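Local coordinates for putative cell filamentation protein (Bartonella quintana, PDB 4N67), which probably transfers AMP from ATP onto target proteins as a type IV secreted Fic-domain effector, and is captured here with bound ADP, at residues V79-P84 against P96-K101. The protein carries 2 engineered substitutions. Numbering follows the deposited sequence.
With ADP (adenosine-5'-diphosphate), chain B.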
loop_
_atom_site.group_PDB
_atom_site.type_symbol
_atom_site.label_atom_id
_atom_site.label_comp_id
_atom_site.label_asym_id
_atom_site.label_seq_id
_atom_site.Cartn_x
_atom_site.Cartn_y
_atom_site.Cartn_z
ATOM N N VAL A 79 5.763 10.415 0.762
ATOM C CA VAL A 79 7.200 10.376 0.430
ATOM C C VAL A 79 7.702 8.948 0.640
ATOM O O VAL A 79 7.475 8.346 1.702
ATOM C CB VAL A 79 7.999 11.366 1.306
ATOM C CG1 VAL A 79 9.470 11.383 0.890
ATOM C CG2 VAL A 79 7.401 12.751 1.234
ATOM N N THR A 80 8.401 8.419 -0.358
ATOM C CA THR A 80 8.912 7.052 -0.258
ATOM C C THR A 80 10.198 7.023 0.571
ATOM O O THR A 80 10.911 8.017 0.673
ATOM C CB THR A 80 9.083 6.399 -1.647
ATOM O OG1 THR A 80 9.877 7.241 -2.485
ATOM C CG2 THR A 80 7.733 6.126 -2.285
ATOM N N ARG A 81 10.489 5.871 1.147
ATOM C CA ARG A 81 11.512 5.736 2.180
ATOM C C ARG A 81 12.933 5.682 1.664
ATOM O O ARG A 81 13.868 5.721 2.465
ATOM C CB ARG A 81 11.211 4.517 3.068
ATOM C CG ARG A 81 11.258 3.176 2.335
ATOM C CD ARG A 81 10.919 1.980 3.221
ATOM N NE ARG A 81 10.670 0.818 2.372
ATOM C CZ ARG A 81 11.605 0.073 1.795
ATOM N NH1 ARG A 81 11.237 -0.883 0.977
ATOM N NH2 ARG A 81 12.894 0.228 2.107
ATOM N N ASP A 82 13.076 5.638 0.348
ATOM C CA ASP A 82 14.375 5.746 -0.286
ATOM C C ASP A 82 14.838 7.194 -0.307
ATOM O O ASP A 82 16.043 7.442 -0.427
ATOM C CB ASP A 82 14.345 5.165 -1.701
ATOM C CG ASP A 82 13.304 5.804 -2.592
ATOM O OD1 ASP A 82 12.158 6.104 -2.148
ATOM O OD2 ASP A 82 13.590 5.986 -3.768
ATOM N N GLN A 83 13.898 8.129 -0.205
ATOM C CA GLN A 83 14.153 9.561 -0.406
ATOM C C GLN A 83 14.407 10.226 0.931
ATOM O O GLN A 83 13.651 10.013 1.864
ATOM C CB GLN A 83 12.957 10.213 -1.092
ATOM C CG GLN A 83 12.734 9.666 -2.497
ATOM C CD GLN A 83 11.627 10.382 -3.245
ATOM O OE1 GLN A 83 11.154 11.441 -2.827
ATOM N NE2 GLN A 83 11.214 9.813 -4.366
ATOM N N PRO A 84 15.450 11.049 1.027
ATOM C CA PRO A 84 15.641 11.783 2.284
ATOM C C PRO A 84 14.475 12.724 2.515
ATOM O O PRO A 84 13.978 13.349 1.557
ATOM C CB PRO A 84 16.926 12.569 2.043
ATOM C CG PRO A 84 17.623 11.840 0.947
ATOM C CD PRO A 84 16.521 11.352 0.068
ATOM N N PRO A 96 16.138 3.066 3.505
ATOM C CA PRO A 96 16.199 2.390 2.216
ATOM C C PRO A 96 16.087 0.884 2.315
ATOM O O PRO A 96 15.689 0.244 1.345
ATOM C CB PRO A 96 17.568 2.786 1.653
ATOM C CG PRO A 96 18.225 3.592 2.677
ATOM C CD PRO A 96 17.262 3.991 3.721
ATOM N N ALA A 97 16.436 0.329 3.467
ATOM C CA ALA A 97 16.346 -1.117 3.648
ATOM C C ALA A 97 15.382 -1.448 4.781
ATOM O O ALA A 97 15.480 -0.885 5.872
ATOM C CB ALA A 97 17.719 -1.701 3.937
ATOM N N MET A 98 14.433 -2.344 4.502
ATOM C CA MET A 98 13.473 -2.845 5.503
ATOM C C MET A 98 13.254 -4.336 5.270
ATOM O O MET A 98 13.186 -4.783 4.138
ATOM C CB MET A 98 12.115 -2.117 5.439
ATOM C CG MET A 98 12.164 -0.628 5.769
ATOM S SD MET A 98 10.529 0.091 6.088
ATOM C CE MET A 98 10.309 -0.328 7.801
ATOM N N ARG A 99 13.167 -5.101 6.358
ATOM C CA ARG A 99 12.948 -6.562 6.317
ATOM C C ARG A 99 11.898 -6.885 7.372
ATOM O O ARG A 99 12.044 -6.438 8.514
ATOM C CB ARG A 99 14.243 -7.311 6.647
ATOM C CG ARG A 99 14.159 -8.835 6.569
ATOM C CD ARG A 99 15.526 -9.496 6.759
ATOM N NE ARG A 99 15.926 -9.555 8.169
ATOM C CZ ARG A 99 17.054 -10.116 8.625
ATOM N NH1 ARG A 99 17.934 -10.675 7.793
ATOM N NH2 ARG A 99 17.310 -10.129 9.930
ATOM N N PRO A 100 10.850 -7.656 7.020
ATOM C CA PRO A 100 9.862 -7.947 8.071
ATOM C C PRO A 100 10.484 -8.773 9.182
ATOM O O PRO A 100 11.294 -9.659 8.919
ATOM C CB PRO A 100 8.755 -8.731 7.356
ATOM C CG PRO A 100 9.146 -8.874 5.932
ATOM C CD PRO A 100 10.425 -8.122 5.688
ATOM N N LYS A 101 10.125 -8.444 10.416
ATOM C CA LYS A 101 10.574 -9.199 11.602
ATOM C C LYS A 101 10.352 -10.695 11.487
ATOM O O LYS A 101 9.302 -11.146 11.043
ATOM C CB LYS A 101 9.828 -8.685 12.817
ATOM C CG LYS A 101 10.277 -7.314 13.266
ATOM C CD LYS A 101 9.593 -6.923 14.566
ATOM C CE LYS A 101 10.199 -5.681 15.190
ATOM N NZ LYS A 101 10.264 -4.563 14.216
HETATM P PB ADP B . 3.302 -1.061 7.388
HETATM O O1B ADP B . 4.597 -1.335 8.170
HETATM O O2B ADP B . 3.621 -0.621 6.001
HETATM O O3B ADP B . 2.336 -0.103 8.091
HETATM P PA ADP B . 1.440 -3.282 6.888
HETATM O O1A ADP B . 0.721 -4.078 7.988
HETATM O O2A ADP B . 0.641 -2.184 6.223
HETATM O O3A ADP B . 2.784 -2.578 7.515
HETATM O "O5'" ADP B . 2.020 -4.335 5.851
HETATM C "C5'" ADP B . 2.400 -3.957 4.523
HETATM C "C4'" ADP B . 2.169 -5.156 3.610
HETATM O "O4'" ADP B . 3.167 -6.162 3.880
HETATM C "C3'" ADP B . 0.797 -5.797 3.796
HETATM O "O3'" ADP B . 0.199 -6.090 2.517
HETATM C "C2'" ADP B . 1.108 -7.071 4.558
HETATM O "O2'" ADP B . 0.171 -8.136 4.348
HETATM C "C1'" ADP B . 2.471 -7.417 4.033
HETATM N N9 ADP B . 3.276 -8.295 4.906
HETATM C C8 ADP B . 3.162 -8.514 6.231
HETATM N N7 ADP B . 4.139 -9.374 6.604
HETATM C C5 ADP B . 4.875 -9.703 5.535
HETATM C C6 ADP B . 6.032 -10.558 5.237
HETATM N N6 ADP B . 6.603 -11.243 6.274
HETATM N N1 ADP B . 6.512 -10.628 3.985
HETATM C C2 ADP B . 5.918 -9.914 2.988
HETATM N N3 ADP B . 4.844 -9.121 3.201
HETATM C C4 ADP B . 4.299 -8.972 4.407
#
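Arg81 reaches across to Pro96 and Met98 and illustrates how one buried arginine can knit loops together through carbonyl groups instead of carboxylates. Across the contact its NH2 gives a weak, bent hydrogen bond to Pro96 O, 2.9 Å away with an N-H...O angle of 125°; the carbonyl lies at the edge of the guanidinium, close to its plane. Further carbonyls share the remaining N-H groups: NH2 also bonds to Met95 O, NE to His153 O and NH1 to Ala108 O, an arrangement that should fix the rotation of the group and satisfy much of its buried polar surface.

The nonpolar part of the contact comes from Met98. In one of its two conformers SD comes within 3.5 Å of Arg81 CD, a provisional contact, while CB lies 4.1 Å above the guanidinium plane, displaced toward the rim. Extended from CG to NE (chi2 -178°, chi3 166°), the arginine lays CD and NE alongside the sulfur, with NH2 turned to Pro96 O.

Within 79-84, a type I turn from Thr80 to Gln83 presents Arg81. Gln83 N bonds to Thr80 O at 3.1 Å, and Thr80 OG1 donates to the syn lone pair of Asp82 OD1 at 2.6 Å.

Farther along 96-101, Pro100 lies beside the adenine amino group of ADP, its CB 3.5 Å from N6, so this segment also lines the nucleotide pocket. The contact joins the loop after helix 59-70 to the one leading into helix 112-126, at the open end of the antiparallel pair 85-86 and 92-93, with Ile113 of helix 112-126 packing against Arg81 and Asp82.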